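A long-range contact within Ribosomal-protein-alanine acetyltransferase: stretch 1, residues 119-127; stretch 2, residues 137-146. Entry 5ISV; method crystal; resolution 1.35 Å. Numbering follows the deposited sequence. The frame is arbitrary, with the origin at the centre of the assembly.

Stretch 1 119-127: GFNEATIRR
Stretch 2 137-146: EDAIIMALPI

Backbone hydrogen bonds between two antiparallel strands, 121-126 and 137-145, carry the contact. The strand axes approach to 4.4 Å, and their N-to-C directions differ by 138°, so the pair is visibly twisted. Asn121 and Ala143 form a reciprocal pair, Asn121 N to Ala143 O and Ala143 N to Asn121 O, each 2.9 Å with N-H...O angles of 166° and 167°. At the other end, Arg126 N donates to Ala139 O at 2.9 Å (169°), and Ala139 N returns a bond to Arg126 O at 3.1 Å (162°).

Between these pairs the register slips by one residue. Glu122 faces Met142 (CA-CA 4.4 Å), but Thr124 faces Ile141 (CA-CA 5.3 Å), which leaves Ala123 as the extra residue of a beta bulge. Its phi/psi of -96/-44 departs from the extended values of its neighbours (Glu122 -63/124, Thr124 -164/169), and this turn of the chain brings two successive amides to one carbonyl: Ala123 N lies 2.8 Å from Ile141 O (168°), while Thr124 N makes a weak bond to the same Ile141 O at 3.5 Å. Ile141 N completes the group by donating to Thr124 O at 2.9 Å. Beyond the bulge, Ile125 pairs with Ile140 (CA-CA 4.7 Å) and Arg126 with Ala139 (CA-CA 5.0 Å).

CA-H...O contacts reinforce the ladder: Phe120 CA to Ala143 O and Ile125 CA to Ala139 O, both 3.4 Å, and Met142 CA to Asn121 O and Asp138 CA to Arg126 O, both 3.3 Å. One water accepts from Asn121 ND2 at 2.4 Å, a very short distance, and donates to Ala143 O at 3.1 Å. Asn121 has chi1 -49° (m) and chi2 -68°, which carries its amide nearer stretch 2.

Apart from Ala123 at the bulge, whose CB points toward stretch 2 and lies 4.3 Å from Ile141 CG2, the side chains of the paired residues alternate between the two faces of the sheet. Glu122, Ile125, Ile140 and Met142 share one. Glu122 is extended (chi1 and chi2 t), and its aliphatic CG lies 3.7 Å from Ile140 CG2; the residue is exposed, which suits its charge. Ile125 (m, t) sets CG1 3.9 Å from CD1 of Ile140 (m, m). The other face carries Asn121, Thr124, Arg126, Ala139, Ile141 and Ala143. Here Arg126 (m, t, p) lays CD 3.3 Å from CD1 of Ile141 (m, p), with Arg126 CG also 3.3 Å from Ile141 CD1, so that two methylenes pack on that methyl, and Thr124 CG2 (chi1 t) rests 3.8 Å from Ile141 CB.

Phe120, buried with chi1 -76° (m) and chi2 84°, packs against stretch 2. Leu144 (t, p) sets CB over one ring face, 3.6 Å from the centroid and 11° off the normal, and Phe120 CD2 lies 4.0 Å from Met142 CB. Before it, Gly119 is the first residue past a helix to leave helical angles, in a Schellman motif with phi/psi 108/0; a CB there would jam against the preceding carbonyl and sit 2.9 Å from Leu144 CD1. Together the stretches bury 842 Å², both sides summed.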

# COMPACT_ATOMS: atom_id res chain seq x y z
N GLY A 119 -10.11 -4.27 -7.87
CA GLY A 119 -10.93 -5.28 -7.20
C GLY A 119 -11.23 -4.99 -5.75
O GLY A 119 -11.91 -5.81 -5.10
N PHE A 120 -10.75 -3.87 -5.21
CA PHE A 120 -11.04 -3.55 -3.78
C PHE A 120 -12.52 -3.19 -3.58
O PHE A 120 -13.11 -2.53 -4.43
CB PHE A 120 -10.18 -2.39 -3.28
CG PHE A 120 -8.74 -2.73 -2.99
CD1 PHE A 120 -7.77 -2.75 -4.00
CD2 PHE A 120 -8.31 -2.97 -1.67
CE1 PHE A 120 -6.46 -3.03 -3.69
CE2 PHE A 120 -7.00 -3.26 -1.39
CZ PHE A 120 -6.06 -3.27 -2.39
N ASN A 121 -13.08 -3.59 -2.43
CA ASN A 121 -14.46 -3.28 -2.05
C ASN A 121 -14.37 -2.45 -0.77
O ASN A 121 -13.53 -2.75 0.06
CB ASN A 121 -15.23 -4.55 -1.70
CG ASN A 121 -15.09 -5.63 -2.76
OD1 ASN A 121 -15.60 -5.48 -3.87
ND2 ASN A 121 -14.38 -6.71 -2.44
N GLU A 122 -15.23 -1.46 -0.60
CA GLU A 122 -15.38 -0.79 0.72
C GLU A 122 -15.89 -1.81 1.75
O GLU A 122 -16.92 -2.43 1.53
CB GLU A 122 -16.40 0.35 0.60
CG GLU A 122 -16.68 1.09 1.90
CD GLU A 122 -17.67 2.22 1.72
OE1 GLU A 122 -17.36 3.16 0.96
OE2 GLU A 122 -18.76 2.16 2.32
N ALA A 123 -15.16 -1.96 2.85
CA ALA A 123 -15.53 -2.88 3.91
C ALA A 123 -16.28 -2.10 4.97
O ALA A 123 -17.26 -2.58 5.49
CB ALA A 123 -14.28 -3.54 4.51
N THR A 124 -15.79 -0.93 5.33
CA THR A 124 -16.37 -0.09 6.33
C THR A 124 -15.84 1.34 6.25
O THR A 124 -14.90 1.63 5.54
CB THR A 124 -16.21 -0.67 7.74
OG1 THR A 124 -17.03 0.08 8.63
CG2 THR A 124 -14.80 -0.64 8.24
N ILE A 125 -16.48 2.22 6.99
CA ILE A 125 -16.15 3.62 7.07
C ILE A 125 -15.81 3.93 8.51
O ILE A 125 -16.44 3.37 9.40
CB ILE A 125 -17.31 4.52 6.57
CG1 ILE A 125 -17.57 4.26 5.09
CG2 ILE A 125 -17.02 6.00 6.79
CD1 ILE A 125 -18.87 4.85 4.59
N ARG A 126 -14.85 4.82 8.73
CA ARG A 126 -14.54 5.28 10.12
C ARG A 126 -14.79 6.77 10.15
O ARG A 126 -14.04 7.53 9.54
CB ARG A 126 -13.10 4.96 10.46
CG ARG A 126 -12.74 3.54 10.11
CD ARG A 126 -11.32 3.23 10.51
NE ARG A 126 -11.26 3.08 11.96
CZ ARG A 126 -10.21 2.70 12.64
NH1 ARG A 126 -9.03 2.45 12.06
NH2 ARG A 126 -10.34 2.62 13.97
N ARG A 127 -15.89 7.18 10.78
CA ARG A 127 -16.29 8.58 10.80
C ARG A 127 -15.22 9.45 11.43
O ARG A 127 -14.76 9.20 12.54
CB ARG A 127 -17.63 8.75 11.58
CG ARG A 127 -18.24 10.16 11.49
CD ARG A 127 -19.55 10.33 12.25
NE ARG A 127 -19.91 11.75 12.33
CZ ARG A 127 -20.89 12.27 13.06
NH1 ARG A 127 -21.66 11.49 13.83
NH2 ARG A 127 -21.10 13.58 13.04
N GLU A 137 -11.94 14.18 8.53
CA GLU A 137 -12.57 13.46 7.42
C GLU A 137 -12.57 11.96 7.68
O GLU A 137 -11.76 11.44 8.47
CB GLU A 137 -11.89 13.79 6.06
CG GLU A 137 -10.53 13.17 5.78
CD GLU A 137 -10.05 13.40 4.35
OE1 GLU A 137 -8.85 13.63 4.19
OE2 GLU A 137 -10.87 13.32 3.41
N ASP A 138 -13.49 11.28 7.02
CA ASP A 138 -13.65 9.86 7.18
C ASP A 138 -12.49 9.10 6.55
O ASP A 138 -11.82 9.56 5.58
CB ASP A 138 -14.95 9.39 6.54
CG ASP A 138 -16.22 9.97 7.19
OD1 ASP A 138 -16.18 10.66 8.24
OD2 ASP A 138 -17.29 9.76 6.58
N ALA A 139 -12.24 7.93 7.10
CA ALA A 139 -11.41 6.89 6.50
C ALA A 139 -12.31 5.85 5.87
O ALA A 139 -13.37 5.53 6.40
CB ALA A 139 -10.55 6.24 7.56
N ILE A 140 -11.93 5.38 4.69
CA ILE A 140 -12.62 4.27 4.05
C ILE A 140 -11.68 3.10 4.18
O ILE A 140 -10.52 3.20 3.74
CB ILE A 140 -12.90 4.50 2.53
CG1 ILE A 140 -13.57 5.85 2.29
CG2 ILE A 140 -13.71 3.36 1.96
CD1 ILE A 140 -14.89 6.05 2.98
N ILE A 141 -12.13 2.01 4.74
CA ILE A 141 -11.38 0.77 4.84
C ILE A 141 -11.81 -0.05 3.63
O ILE A 141 -12.99 -0.28 3.41
CB ILE A 141 -11.67 -0.01 6.15
CG1 ILE A 141 -11.12 0.77 7.33
CG2 ILE A 141 -10.96 -1.35 6.14
CD1 ILE A 141 -11.36 2.25 7.36
N MET A 142 -10.83 -0.45 2.83
CA MET A 142 -11.08 -1.29 1.66
C MET A 142 -10.39 -2.64 1.78
O MET A 142 -9.28 -2.75 2.35
CB MET A 142 -10.67 -0.55 0.38
CG MET A 142 -11.18 0.88 0.30
SD MET A 142 -10.89 1.66 -1.30
CE MET A 142 -12.17 0.88 -2.25
N ALA A 143 -11.02 -3.65 1.19
CA ALA A 143 -10.49 -5.03 1.19
C ALA A 143 -10.47 -5.63 -0.22
O ALA A 143 -11.41 -5.48 -0.98
CB ALA A 143 -11.34 -5.91 2.13
N LEU A 144 -9.39 -6.33 -0.53
CA LEU A 144 -9.24 -7.06 -1.76
C LEU A 144 -9.04 -8.55 -1.45
O LEU A 144 -8.04 -8.94 -0.87
CB LEU A 144 -8.05 -6.53 -2.51
CG LEU A 144 -7.71 -7.35 -3.77
CD1 LEU A 144 -8.78 -7.24 -4.84
CD2 LEU A 144 -6.38 -6.90 -4.36
N PRO A 145 -10.00 -9.39 -1.84
CA PRO A 145 -9.77 -10.84 -1.80
C PRO A 145 -8.68 -11.21 -2.83
O PRO A 145 -8.75 -10.71 -3.94
CB PRO A 145 -11.14 -11.44 -2.13
CG PRO A 145 -12.09 -10.34 -1.83
CD PRO A 145 -11.38 -9.07 -2.20
N ILE A 146 -7.75 -12.05 -2.43
CA ILE A 146 -6.68 -12.49 -3.29
C ILE A 146 -6.77 -13.99 -3.53
O ILE A 146 -7.24 -14.42 -4.57
CB ILE A 146 -5.31 -12.01 -2.72
CG1 ILE A 146 -5.30 -10.47 -2.76
CG2 ILE A 146 -4.14 -12.55 -3.56
CD1 ILE A 146 -4.04 -9.82 -2.26
O HOH W 1 -13.83 -7.23 -0.12